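Local coordinates for putative peptide binding protein (Ruminococcus gnavus, PDB 3NOH), which is of unknown function but, as a putative peptide-binding protein of the periplasmic binding protein clan, may bind peptides or related small ligands, at residues G21-M27 and D129-S135; L31-S35 and E59-D63; F62-V66 and K109-L114. One frame throughout, in Å; residues are numbered along the deposited sequence. Where two conformers were deposited one is given.

Interaction 1: residues G21-M27 and D129-S135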
ATOM      1  N   GLY A  21       0.435   6.844 -14.895  1.00 41.52           N
ATOM      2  CA  GLY A  21       1.717   6.142 -14.832  1.00 37.96           C
ATOM      3  C   GLY A  21       1.652   4.962 -13.880  1.00 37.52           C
ATOM      4  O   GLY A  21       0.584   4.424 -13.602  1.00 36.07           O
ATOM      5  N   SER A  22       2.827   4.616 -13.330  1.00 31.97           N
ATOM      6  CA  SER A  22       3.008   3.459 -12.453  1.00 29.46           C
ATOM      7  C   SER A  22       3.004   3.880 -11.030  1.00 26.56           C
ATOM      8  O   SER A  22       3.511   4.942 -10.677  1.00 27.39           O
ATOM      9  CB  SER A  22       4.386   2.792 -12.742  1.00 27.46           C
ATOM     10  OG  SER A  22       4.403   2.210 -14.010  1.00 32.90           O
ATOM     11  N   TYR A  23       2.428   3.024 -10.201  1.00 24.39           N
ATOM     12  CA  TYR A  23       2.415   3.188  -8.783  1.00 22.71           C
ATOM     13  C   TYR A  23       2.887   1.910  -8.193  1.00 25.69           C
ATOM     14  O   TYR A  23       2.936   0.856  -8.858  1.00 24.79           O
ATOM     15  CB  TYR A  23       0.985   3.489  -8.298  1.00 23.14           C
ATOM     16  CG  TYR A  23       0.494   4.812  -8.791  1.00 22.29           C
ATOM     17  CD1 TYR A  23      -0.020   4.921 -10.061  1.00 26.04           C
ATOM     18  CD2 TYR A  23       0.560   5.959  -7.986  1.00 23.69           C
ATOM     19  CE1 TYR A  23      -0.430   6.166 -10.566  1.00 27.68           C
ATOM     20  CE2 TYR A  23       0.151   7.188  -8.472  1.00 24.22           C
ATOM     21  CZ  TYR A  23      -0.334   7.288  -9.756  1.00 26.69           C
ATOM     22  OH  TYR A  23      -0.779   8.515 -10.239  1.00 30.20           O
ATOM     23  N   ILE A  24       3.250   2.032  -6.920  1.00 23.56           N
ATOM     24  CA  ILE A  24       3.540   0.858  -6.145  1.00 23.61           C
ATOM     25  C   ILE A  24       2.731   0.741  -4.890  1.00 24.36           C
ATOM     26  O   ILE A  24       2.408   1.740  -4.252  1.00 23.16           O
ATOM     27  CB  ILE A  24       5.012   0.712  -5.829  1.00 25.26           C
ATOM     28  CG1 ILE A  24       5.537   1.826  -4.971  1.00 28.42           C
ATOM     29  CG2 ILE A  24       5.881   0.512  -7.112  1.00 25.68           C
ATOM     30  CD1 ILE A  24       6.932   1.379  -4.370  1.00 32.75           C
ATOM     31  N   PHE A  25       2.357  -0.519  -4.591  1.00 23.45           N
ATOM     32  CA  PHE A  25       1.843  -0.921  -3.311  1.00 20.82           C
ATOM     33  C   PHE A  25       2.917  -1.729  -2.643  1.00 25.38           C
ATOM     34  O   PHE A  25       3.281  -2.786  -3.157  1.00 24.02           O
ATOM     35  CB  PHE A  25       0.537  -1.696  -3.416  1.00 23.45           C
ATOM     36  CG  PHE A  25       0.043  -2.235  -2.113  1.00 22.92           C
ATOM     37  CD1 PHE A  25      -0.424  -1.390  -1.145  1.00 25.35           C
ATOM     38  CD2 PHE A  25       0.054  -3.621  -1.863  1.00 25.75           C
ATOM     39  CE1 PHE A  25      -0.859  -1.874   0.061  1.00 25.17           C
ATOM     40  CE2 PHE A  25      -0.415  -4.102  -0.643  1.00 28.02           C
ATOM     41  CZ  PHE A  25      -0.847  -3.231   0.306  1.00 27.88           C
ATOM     42  N   CYS A  26       3.405  -1.240  -1.489  1.00 22.70           N
ATOM     43  CA  CYS A  26       4.630  -1.762  -0.908  1.00 23.04           C
ATOM     44  C   CYS A  26       4.356  -2.134   0.560  1.00 21.78           C
ATOM     45  O   CYS A  26       3.793  -1.330   1.306  1.00 22.78           O
ATOM     46  CB  CYS A  26       5.758  -0.686  -0.997  1.00 25.12           C
ATOM     47  SG  CYS A  26       7.347  -1.311  -0.476  1.00 28.60           S
HETATM   48  N   MSE A  27       4.783  -3.343   0.952  1.00 22.81           N
HETATM   49  CA  MSE A  27       4.608  -3.873   2.305  1.00 21.83           C
HETATM   50  C   MSE A  27       5.962  -4.133   2.917  1.00 24.24           C
HETATM   51  O   MSE A  27       6.886  -4.605   2.233  1.00 25.32           O
HETATM   52  CB  MSE A  27       3.794  -5.192   2.266  1.00 23.75           C
HETATM   53  CG  MSE A  27       2.365  -4.981   1.801  1.00 23.48           C
HETATM   54 SE   MSE A  27       1.513  -6.625   1.386  0.75 25.55          SE
HETATM   55  CE  MSE A  27       2.390  -6.879  -0.335  1.00 29.52           C
ATOM     56  N   ASP A 129       8.488  -5.732  -0.030  1.00 29.13           N
ATOM     57  CA  ASP A 129       7.704  -6.632  -0.870  1.00 30.71           C
ATOM     58  C   ASP A 129       6.648  -5.772  -1.541  1.00 28.69           C
ATOM     59  O   ASP A 129       5.712  -5.277  -0.886  1.00 28.35           O
ATOM     60  CB  ASP A 129       7.066  -7.749  -0.075  1.00 30.91           C
ATOM     61  CG  ASP A 129       6.368  -8.793  -0.983  1.00 35.44           C
ATOM     62  OD1 ASP A 129       6.683  -8.855  -2.189  1.00 32.83           O
ATOM     63  OD2 ASP A 129       5.478  -9.526  -0.507  1.00 35.34           O
ATOM     64  N   TYR A 130       6.799  -5.560  -2.858  1.00 27.47           N
ATOM     65  CA  TYR A 130       5.870  -4.666  -3.531  1.00 26.99           C
ATOM     66  C   TYR A 130       5.360  -5.180  -4.871  1.00 26.63           C
ATOM     67  O   TYR A 130       5.858  -6.171  -5.422  1.00 29.33           O
ATOM     68  CB  TYR A 130       6.491  -3.251  -3.695  1.00 28.40           C
ATOM     69  CG  TYR A 130       7.611  -3.205  -4.635  1.00 25.71           C
ATOM     70  CD1 TYR A 130       8.918  -3.516  -4.246  1.00 29.75           C
ATOM     71  CD2 TYR A 130       7.367  -2.977  -6.014  1.00 30.39           C
ATOM     72  CE1 TYR A 130       9.956  -3.505  -5.174  1.00 36.60           C
ATOM     73  CE2 TYR A 130       8.375  -2.991  -6.937  1.00 28.99           C
ATOM     74  CZ  TYR A 130       9.652  -3.274  -6.539  1.00 29.44           C
ATOM     75  OH  TYR A 130      10.635  -3.211  -7.448  1.00 33.99           O
ATOM     76  N   ILE A 131       4.309  -4.502  -5.345  1.00 26.32           N
ATOM     77  CA  ILE A 131       3.705  -4.742  -6.637  1.00 28.19           C
ATOM     78  C   ILE A 131       3.518  -3.417  -7.379  1.00 28.36           C
ATOM     79  O   ILE A 131       3.176  -2.396  -6.758  1.00 29.06           O
ATOM     80  CB  ILE A 131       2.370  -5.525  -6.477  1.00 30.62           C
ATOM     81  CG1 ILE A 131       1.751  -5.875  -7.796  1.00 34.08           C
ATOM     82  CG2 ILE A 131       1.338  -4.760  -5.635  1.00 30.30           C
ATOM     83  CD1 ILE A 131       0.648  -6.976  -7.638  1.00 34.09           C
ATOM     84  N   ILE A 132       3.801  -3.437  -8.681  1.00 28.12           N
ATOM     85  CA  ILE A 132       3.565  -2.293  -9.571  1.00 28.74           C
ATOM     86  C   ILE A 132       2.135  -2.351 -10.057  1.00 35.69           C
ATOM     87  O   ILE A 132       1.652  -3.414 -10.503  1.00 35.89           O
ATOM     88  CB  ILE A 132       4.503  -2.241 -10.793  1.00 31.51           C
ATOM     89  CG1 ILE A 132       5.901  -1.808 -10.399  1.00 30.49           C
ATOM     90  CG2 ILE A 132       4.004  -1.262 -11.854  1.00 37.02           C
ATOM     91  CD1 ILE A 132       6.882  -1.984 -11.486  1.00 34.47           C
ATOM     92  N   LEU A 133       1.467  -1.210  -9.909  1.00 30.66           N
ATOM     93  CA  LEU A 133       0.073  -1.010 -10.273  1.00 34.12           C
ATOM     94  C   LEU A 133       0.073  -0.001 -11.402  1.00 35.19           C
ATOM     95  O   LEU A 133       0.819   0.962 -11.364  1.00 35.26           O
ATOM     96  CB  LEU A 133      -0.703  -0.434  -9.109  1.00 31.69           C
ATOM     97  CG  LEU A 133      -0.708  -1.221  -7.815  1.00 33.74           C
ATOM     98  CD1 LEU A 133      -1.334  -0.399  -6.704  1.00 36.04           C
ATOM     99  CD2 LEU A 133      -1.430  -2.575  -8.091  1.00 38.52           C
ATOM    100  N   ASP A 134      -0.790  -0.235 -12.393  1.00 37.10           N
ATOM    101  CA  ASP A 134      -0.961   0.671 -13.508  1.00 38.88           C
ATOM    102  C   ASP A 134      -2.212   1.534 -13.299  1.00 40.83           C
ATOM    103  O   ASP A 134      -3.259   1.034 -12.874  1.00 36.08           O
ATOM    104  CB  ASP A 134      -1.094  -0.094 -14.810  1.00 43.90           C
ATOM    105  CG  ASP A 134      -1.115   0.825 -15.994  1.00 47.25           C
ATOM    106  OD1 ASP A 134      -0.035   1.380 -16.351  1.00 51.80           O
ATOM    107  OD2 ASP A 134      -2.217   1.013 -16.541  1.00 49.67           O
ATOM    108  N   SER A 135      -2.086   2.822 -13.609  1.00 33.74           N
ATOM    109  CA  SER A 135      -3.138   3.771 -13.405  1.00 37.49           C
ATOM    110  C   SER A 135      -4.454   3.393 -14.083  1.00 43.52           C
ATOM    111  O   SER A 135      -5.551   3.573 -13.530  1.00 43.78           O
ATOM    112  CB  SER A 135      -2.620   5.142 -13.889  1.00 32.38           C
ATOM    113  OG  SER A 135      -2.427   5.146 -15.319  1.00 40.79           O
TER
HETATM  114  O   HOH W   1       2.362   0.408 -14.524  1.00 38.47           O
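Asp-129 and Met-27, a selenomethionine here, form the last pair of an antiparallel strand pairing. Their side chains lie side by side. Met-27 CE sits 4.1 Å from Asp-129 OD2, brought there by a bend about the last torsion (chi3 -77°). The carboxylate itself looks to helix 37-47, where Arg-40 and Lys-44 each form a salt bridge to one of its oxygens. The two main chains bond in both directions here, with Met-27 N 2.8 Å from Asp-129 O.

Phe-25 is paired with Ile-131. CG is anti to the backbone N (chi1 175°), which carries most of the ring off the partner strand and leaves CB and one ring edge against it. Phe-25 CB meets Ile-131 CG2 at 3.9 Å, and the same methyl lies at the ring edge. Leu-133 CD1 touches Phe-25 CB at 4.0 Å.

Tyr-23 pairs with Leu-133 through two backbone bonds. The shorter runs from Leu-133 N to Tyr-23 O, 2.7 Å and nearly straight. The ring presents its edge to Ser-135, with Tyr-23 CE1 4.1 Å from Ser-135 CB. Its hydroxyl is bonded to Glu-20 N.

On the face of Ser-22, Ile-24 and Cys-26, Ile-24 CG2 reaches Tyr-130 CD2 at 3.9 Å. Strand 22-27 runs antiparallel to both neighbours, 112-116 and edge strand 129-134, consistent with the reversed strand of a type II periplasmic-binding-protein-like lobe.

Interaction 2: residues L31-S35 and E59-D63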
ATOM      1  N   LEU A  31       7.725  -6.870   9.213  1.00 32.78           N
ATOM      2  CA  LEU A  31       6.671  -6.605  10.211  0.50 34.69           C
ATOM      3  C   LEU A  31       5.936  -7.909  10.514  1.00 38.56           C
ATOM      4  O   LEU A  31       5.393  -8.557   9.604  1.00 35.83           O
ATOM      5  CB  LEU A  31       5.714  -5.538   9.666  0.50 31.63           C
ATOM      6  CG  LEU A  31       4.470  -5.087  10.447  0.50 32.80           C
ATOM      7  CD1 LEU A  31       4.840  -4.161  11.582  0.50 29.66           C
ATOM      8  CD2 LEU A  31       3.490  -4.412   9.490  0.50 24.45           C
ATOM      9  N   ASP A  32       5.926  -8.316  11.792  1.00 42.11           N
ATOM     10  CA  ASP A  32       5.314  -9.563  12.201  1.00 44.79           C
ATOM     11  C   ASP A  32       3.971  -9.791  11.551  1.00 39.81           C
ATOM     12  O   ASP A  32       3.708 -10.876  11.032  1.00 41.85           O
ATOM     13  CB  ASP A  32       5.183  -9.624  13.728  1.00 50.10           C
ATOM     14  CG  ASP A  32       6.500  -9.990  14.412  1.00 63.41           C
ATOM     15  OD1 ASP A  32       7.462 -10.346  13.685  1.00 70.20           O
ATOM     16  OD2 ASP A  32       6.583  -9.925  15.669  1.00 76.38           O
ATOM     17  N   LYS A  33       3.131  -8.768  11.552  1.00 39.44           N
ATOM     18  CA  LYS A  33       1.782  -8.939  11.038  1.00 40.59           C
ATOM     19  C   LYS A  33       1.638  -9.070   9.548  1.00 37.88           C
ATOM     20  O   LYS A  33       0.586  -9.468   9.074  1.00 35.78           O
ATOM     21  CB  LYS A  33       0.881  -7.859  11.539  1.00 42.21           C
ATOM     22  CG  LYS A  33       1.086  -6.506  11.050  1.00 44.15           C
ATOM     23  CD  LYS A  33       0.045  -5.686  11.760  1.00 50.70           C
ATOM     24  CE  LYS A  33       0.268  -4.229  11.538  1.00 40.49           C
ATOM     25  NZ  LYS A  33      -0.690  -3.470  12.422  1.00 39.55           N
ATOM     26  N   LEU A  34       2.676  -8.691   8.811  1.00 33.36           N
ATOM     27  CA  LEU A  34       2.669  -8.866   7.366  1.00 31.22           C
ATOM     28  C   LEU A  34       3.767  -9.849   6.949  1.00 33.63           C
ATOM     29  O   LEU A  34       4.124  -9.883   5.790  1.00 33.57           O
ATOM     30  CB  LEU A  34       2.845  -7.520   6.662  1.00 29.68           C
ATOM     31  CG  LEU A  34       1.665  -6.533   6.704  1.00 28.75           C
ATOM     32  CD1 LEU A  34       2.088  -5.198   6.086  1.00 29.47           C
ATOM     33  CD2 LEU A  34       0.374  -7.115   6.048  1.00 32.81           C
ATOM     34  N   SER A  35       4.272 -10.668   7.871  1.00 33.13           N
ATOM     35  CA  SER A  35       5.409 -11.530   7.588  1.00 37.11           C
ATOM     36  C   SER A  35       5.060 -12.846   6.897  1.00 36.16           C
ATOM     37  O   SER A  35       5.954 -13.544   6.461  1.00 41.70           O
ATOM     38  CB  SER A  35       6.149 -11.872   8.869  1.00 39.23           C
ATOM     39  OG  SER A  35       5.382 -12.727   9.697  1.00 43.99           O
ATOM     40  N   GLU A  59      -7.474 -11.474  12.592  1.00 38.10           N
ATOM     41  CA  GLU A  59      -7.789 -10.216  11.953  1.00 37.77           C
ATOM     42  C   GLU A  59      -6.573  -9.606  11.275  1.00 37.15           C
ATOM     43  O   GLU A  59      -5.457  -9.693  11.767  1.00 37.76           O
ATOM     44  CB  GLU A  59      -8.381  -9.236  12.992  1.00 36.72           C
ATOM     45  CG  GLU A  59      -8.480  -7.780  12.523  1.00 49.67           C
ATOM     46  N   LEU A  60      -6.795  -8.983  10.124  1.00 33.68           N
ATOM     47  CA  LEU A  60      -5.747  -8.301   9.455  1.00 31.96           C
ATOM     48  C   LEU A  60      -5.957  -6.816   9.656  1.00 30.59           C
ATOM     49  O   LEU A  60      -6.989  -6.268   9.269  1.00 29.51           O
ATOM     50  CB  LEU A  60      -5.753  -8.640   7.972  1.00 34.97           C
ATOM     51  CG  LEU A  60      -4.672  -7.946   7.150  1.00 30.82           C
ATOM     52  CD1 LEU A  60      -3.234  -8.287   7.596  1.00 34.25           C
ATOM     53  CD2 LEU A  60      -4.881  -8.359   5.701  1.00 33.85           C
ATOM     54  N   SER A  61      -4.976  -6.151  10.260  1.00 29.72           N
ATOM     55  CA  SER A  61      -5.110  -4.745  10.503  1.00 26.65           C
ATOM     56  C   SER A  61      -3.772  -4.098  10.250  1.00 26.83           C
ATOM     57  O   SER A  61      -2.805  -4.562  10.824  1.00 30.31           O
ATOM     58  CB  SER A  61      -5.475  -4.521  11.984  1.00 33.91           C
ATOM     59  OG  SER A  61      -5.736  -3.162  12.205  1.00 38.94           O
ATOM     60  N   PHE A  62      -3.737  -3.038   9.435  1.00 24.92           N
ATOM     61  CA  PHE A  62      -2.484  -2.365   9.085  1.00 23.61           C
ATOM     62  C   PHE A  62      -2.768  -1.009   8.491  1.00 25.31           C
ATOM     63  O   PHE A  62      -3.887  -0.722   8.060  1.00 24.92           O
ATOM     64  CB  PHE A  62      -1.577  -3.206   8.157  1.00 24.40           C
ATOM     65  CG  PHE A  62      -2.144  -3.456   6.787  1.00 23.00           C
ATOM     66  CD1 PHE A  62      -3.025  -4.525   6.572  1.00 24.64           C
ATOM     67  CD2 PHE A  62      -1.840  -2.632   5.725  1.00 23.85           C
ATOM     68  CE1 PHE A  62      -3.569  -4.724   5.298  1.00 26.44           C
ATOM     69  CE2 PHE A  62      -2.374  -2.864   4.435  1.00 26.92           C
ATOM     70  CZ  PHE A  62      -3.235  -3.907   4.234  1.00 27.22           C
ATOM     71  N   ASP A  63      -1.765  -0.154   8.517  1.00 21.46           N
ATOM     72  CA  ASP A  63      -1.880   1.174   7.964  1.00 21.48           C
ATOM     73  C   ASP A  63      -1.241   1.217   6.580  1.00 21.90           C
ATOM     74  O   ASP A  63      -0.206   0.578   6.297  1.00 20.81           O
ATOM     75  CB  ASP A  63      -1.193   2.192   8.887  1.00 21.99           C
ATOM     76  CG  ASP A  63      -1.846   2.300  10.269  1.00 28.39           C
ATOM     77  OD1 ASP A  63      -3.018   1.965  10.401  1.00 30.85           O
ATOM     78  OD2 ASP A  63      -1.133   2.725  11.228  1.00 34.06           O
TER
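Lys-33 NZ donates to the backbone oxygen Ser-61 O at 2.9 Å, the one hydrogen bond between residues 31-35 and 59-63. The ammonium comes in tilted 33° from the carbonyl plane. Glu-111 OE1 is a second, long and weak partner of the same nitrogen. The lysine chain starts with CG between the backbone N and the carbonyl carbon (chi1 69°) and is extended from there on. It therefore spans the separation between the two backbones, whose nearest CA atoms, Lys-33 and Leu-60, are 7.7 Å apart. On the way its methylenes lie against the strand. Lys-33 CE is 4.0 Å from Phe-62 CB, and the two side chains cross at a slant.

The donor lies in a loop with a short 3-10 segment at 32-33, between strand 22-27 and helix 37-47. The acceptor lies by the beginning of strand 61-67, which runs next to edge strand 90-96 in the alpha/beta sheet. The contact thus ties a strand-to-helix connection to one end of the sheet.

Leu-34, the next residue, carries the apolar half. Its CD2 branch meets Leu-60 CD1 at 4.1 Å, the two leucines crossing at about a right angle. The same Leu-34 CD2 lies 4.3 Å from Phe-62 CD1, while Leu-60 CG is in plane at the edge of that ring. Leu-43 of helix 37-47 packs on all three side chains.

The lysine's turn is closed by Leu-34 N bonded to Leu-31 O and by Ser-35 N and OG, both on Asp-32 O.

Interaction 3: residues F62-V66 and K109-L114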
ATOM      1  N   PHE A  62      -3.737  -3.038   9.435  1.00 24.92           N
ATOM      2  CA  PHE A  62      -2.484  -2.365   9.085  1.00 23.61           C
ATOM      3  C   PHE A  62      -2.768  -1.009   8.491  1.00 25.31           C
ATOM      4  O   PHE A  62      -3.887  -0.722   8.060  1.00 24.92           O
ATOM      5  CB  PHE A  62      -1.577  -3.206   8.157  1.00 24.40           C
ATOM      6  CG  PHE A  62      -2.144  -3.456   6.787  1.00 23.00           C
ATOM      7  CD1 PHE A  62      -3.025  -4.525   6.572  1.00 24.64           C
ATOM      8  CD2 PHE A  62      -1.840  -2.632   5.725  1.00 23.85           C
ATOM      9  CE1 PHE A  62      -3.569  -4.724   5.298  1.00 26.44           C
ATOM     10  CE2 PHE A  62      -2.374  -2.864   4.435  1.00 26.92           C
ATOM     11  CZ  PHE A  62      -3.235  -3.907   4.234  1.00 27.22           C
ATOM     12  N   ASP A  63      -1.765  -0.154   8.517  1.00 21.46           N
ATOM     13  CA  ASP A  63      -1.880   1.174   7.964  1.00 21.48           C
ATOM     14  C   ASP A  63      -1.241   1.217   6.580  1.00 21.90           C
ATOM     15  O   ASP A  63      -0.206   0.578   6.297  1.00 20.81           O
ATOM     16  CB  ASP A  63      -1.193   2.192   8.887  1.00 21.99           C
ATOM     17  CG  ASP A  63      -1.846   2.300  10.269  1.00 28.39           C
ATOM     18  OD1 ASP A  63      -3.018   1.965  10.401  1.00 30.85           O
ATOM     19  OD2 ASP A  63      -1.133   2.725  11.228  1.00 34.06           O
ATOM     20  N   ILE A  64      -1.781   2.084   5.732  1.00 19.57           N
ATOM     21  CA  ILE A  64      -1.186   2.404   4.453  1.00 20.15           C
ATOM     22  C   ILE A  64      -0.824   3.883   4.426  1.00 19.75           C
ATOM     23  O   ILE A  64      -1.690   4.740   4.588  1.00 19.83           O
ATOM     24  CB  ILE A  64      -2.138   2.125   3.255  1.00 21.38           C
ATOM     25  CG1 ILE A  64      -2.511   0.639   3.247  1.00 21.11           C
ATOM     26  CG2 ILE A  64      -1.456   2.529   1.928  1.00 22.77           C
ATOM     27  CD1 ILE A  64      -3.603   0.228   2.234  1.00 22.77           C
ATOM     28  N   TYR A  65       0.437   4.211   4.257  1.00 19.54           N
ATOM     29  CA  TYR A  65       0.879   5.596   4.135  1.00 17.90           C
ATOM     30  C   TYR A  65       0.808   6.091   2.693  1.00 20.55           C
ATOM     31  O   TYR A  65       0.947   5.326   1.754  1.00 19.93           O
ATOM     32  CB  TYR A  65       2.314   5.754   4.629  1.00 19.07           C
ATOM     33  CG  TYR A  65       2.571   5.432   6.067  1.00 20.00           C
ATOM     34  CD1 TYR A  65       1.562   5.344   6.987  1.00 21.42           C
ATOM     35  CD2 TYR A  65       3.887   5.303   6.503  1.00 20.04           C
ATOM     36  CE1 TYR A  65       1.826   5.081   8.348  1.00 23.88           C
ATOM     37  CE2 TYR A  65       4.170   5.052   7.829  1.00 21.86           C
ATOM     38  CZ  TYR A  65       3.146   4.981   8.749  1.00 25.87           C
ATOM     39  OH  TYR A  65       3.436   4.709  10.082  1.00 27.82           O
ATOM     40  N   VAL A  66       0.579   7.382   2.524  1.00 17.31           N
ATOM     41  CA  VAL A  66       0.467   8.002   1.210  0.50 18.21           C
ATOM     42  C   VAL A  66       1.006   9.422   1.317  1.00 20.21           C
ATOM     43  O   VAL A  66       0.837  10.058   2.345  1.00 20.84           O
ATOM     44  CB  VAL A  66      -1.008   8.012   0.717  0.50 19.51           C
ATOM     45  CG1 VAL A  66      -1.921   8.777   1.690  0.50 16.01           C
ATOM     46  CG2 VAL A  66      -1.139   8.607  -0.691  0.50 19.79           C
ATOM     47  N   LYS A 109      10.117   2.210   9.120  1.00 23.89           N
ATOM     48  CA  LYS A 109       9.100   2.624  10.085  0.50 24.52           C
ATOM     49  C   LYS A 109       7.776   2.831   9.343  1.00 21.16           C
ATOM     50  O   LYS A 109       7.172   3.937   9.281  1.00 21.70           O
ATOM     51  CB  LYS A 109       9.599   3.792  10.943  0.50 24.28           C
ATOM     52  CG  LYS A 109      10.680   3.308  11.956  0.50 27.14           C
ATOM     53  CD  LYS A 109      11.771   4.356  12.345  0.50 37.65           C
ATOM     54  CE  LYS A 109      11.344   5.389  13.416  0.50 41.86           C
ATOM     55  NZ  LYS A 109      11.715   5.042  14.831  0.50 41.32           N
ATOM     56  N   TYR A 110       7.297   1.727   8.757  1.00 21.79           N
ATOM     57  CA  TYR A 110       6.034   1.723   8.053  1.00 21.18           C
ATOM     58  C   TYR A 110       5.509   0.304   8.019  1.00 23.32           C
ATOM     59  O   TYR A 110       6.268  -0.625   8.253  1.00 22.07           O
ATOM     60  CB  TYR A 110       6.157   2.302   6.606  1.00 21.81           C
ATOM     61  CG  TYR A 110       6.834   1.341   5.646  1.00 19.85           C
ATOM     62  CD1 TYR A 110       8.206   1.186   5.631  1.00 22.82           C
ATOM     63  CD2 TYR A 110       6.072   0.593   4.749  1.00 21.43           C
ATOM     64  CE1 TYR A 110       8.819   0.294   4.728  1.00 22.69           C
ATOM     65  CE2 TYR A 110       6.656  -0.310   3.874  1.00 23.24           C
ATOM     66  CZ  TYR A 110       8.035  -0.436   3.856  1.00 23.96           C
ATOM     67  OH  TYR A 110       8.650  -1.327   3.031  1.00 25.98           O
ATOM     68  N   GLU A 111       4.235   0.147   7.681  1.00 20.92           N
ATOM     69  CA  GLU A 111       3.612  -1.165   7.511  1.00 21.36           C
ATOM     70  C   GLU A 111       3.420  -1.370   6.026  1.00 22.54           C
ATOM     71  O   GLU A 111       3.993  -2.314   5.449  1.00 23.34           O
ATOM     72  CB  GLU A 111       2.295  -1.260   8.314  1.00 21.93           C
ATOM     73  CG  GLU A 111       2.561  -0.884   9.780  1.00 24.42           C
ATOM     74  CD  GLU A 111       1.407  -1.070  10.726  1.00 28.45           C
ATOM     75  OE1 GLU A 111       0.272  -1.122  10.258  1.00 22.69           O
ATOM     76  OE2 GLU A 111       1.657  -1.107  11.961  1.00 30.18           O
ATOM     77  N   ALA A 112       2.627  -0.507   5.397  1.00 20.10           N
ATOM     78  CA  ALA A 112       2.441  -0.508   3.922  1.00 20.52           C
ATOM     79  C   ALA A 112       2.384   0.926   3.424  1.00 19.76           C
ATOM     80  O   ALA A 112       2.129   1.851   4.191  1.00 20.00           O
ATOM     81  CB  ALA A 112       1.193  -1.308   3.467  1.00 20.97           C
ATOM     82  N   PHE A 113       2.669   1.135   2.146  1.00 18.84           N
ATOM     83  CA  PHE A 113       2.448   2.418   1.535  1.00 19.41           C
ATOM     84  C   PHE A 113       2.043   2.300   0.097  1.00 19.94           C
ATOM     85  O   PHE A 113       2.299   1.278  -0.573  1.00 20.14           O
ATOM     86  CB  PHE A 113       3.632   3.403   1.694  1.00 19.98           C
ATOM     87  CG  PHE A 113       4.889   3.054   0.927  1.00 19.79           C
ATOM     88  CD1 PHE A 113       5.032   3.445  -0.384  1.00 20.88           C
ATOM     89  CD2 PHE A 113       5.913   2.349   1.535  1.00 18.98           C
ATOM     90  CE1 PHE A 113       6.179   3.168  -1.085  1.00 20.46           C
ATOM     91  CE2 PHE A 113       7.068   2.065   0.843  1.00 20.54           C
ATOM     92  CZ  PHE A 113       7.197   2.453  -0.488  1.00 23.07           C
ATOM     93  N   LEU A 114       1.470   3.385  -0.410  1.00 19.12           N
ATOM     94  CA  LEU A 114       1.196   3.571  -1.833  1.00 19.70           C
ATOM     95  C   LEU A 114       1.970   4.764  -2.319  1.00 20.57           C
ATOM     96  O   LEU A 114       1.998   5.788  -1.642  1.00 20.37           O
ATOM     97  CB  LEU A 114      -0.286   3.856  -2.037  1.00 21.17           C
ATOM     98  CG  LEU A 114      -1.224   2.665  -1.935  1.00 23.25           C
ATOM     99  CD1 LEU A 114      -2.668   3.147  -1.684  1.00 24.98           C
ATOM    100  CD2 LEU A 114      -1.126   1.800  -3.210  1.00 23.66           C
TER
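Ala-112 CB sits at the apolar centre, 4.0 Å from Phe-62 CD2 and 4.2 Å from Ile-64 CG1. Ile-64 CG2 meets Leu-114 CD1 at 3.9 Å, these side chains meeting obliquely. Leu-114 also packs on helix 71-86, and Ile-64 on strand 90-96.

The backbones form a parallel pair. Tyr-65 N bonds to Ala-112 O, and Leu-114 N to Tyr-65 O; the bond from Ala-112 N to Asp-63 O is weak. This is the parallel part of an alpha/beta sheet, with strand 61-67 between 90-96 and 112-116.

On the opposite face, Tyr-65 CB lies 4.0 Å from Phe-113 CB, and Tyr-65 CE2 3.6 Å from Tyr-110 CB. Lys-109 O lies at the edge of the Tyr-65 ring, and the hydroxyl is bonded to Arg-104. Replacing Tyr-65 by an alanine would probably uncover Tyr-110 CB, leave Arg-104 with Lys-109 O but no hydroxyl bond, and take the edge-to-face partner from Tyr-96.

At the polar edge, Glu-111, extended beyond CG (chi2 -174°), carries OE1 across to Asp-63 N at 2.8 Å. Asp-63 OD2 is 4.2 Å from Glu-111 OE1; these like charges are probably eased by Lys-94, salt-bridged to Asp-63 OD2, while Gln-92 holds Asp-63 OD1.

Overall arrangement
Strand 22-27 comes first and waits for its partner 129-134 near the C terminus, so interaction 1 closes the longest loop and encloses the other two. The chain then passes through turn 31-35 and helix 37-47 and returns at 59-63, where interaction 2 closes a short loop. Interaction 3 begins on the same strand, sharing Phe-62 and Asp-63. It closes a loop holding helix 71-86, strand 90-96 and helix 98-107. Interactions 2 and 3 therefore follow one another and do not cross. All reach one sheet. Strand 112-116 joins the parallel half to strand 22-27, with Cys-26 O probably hydrogen-bonded to Phe-113 N at 2.8 Å.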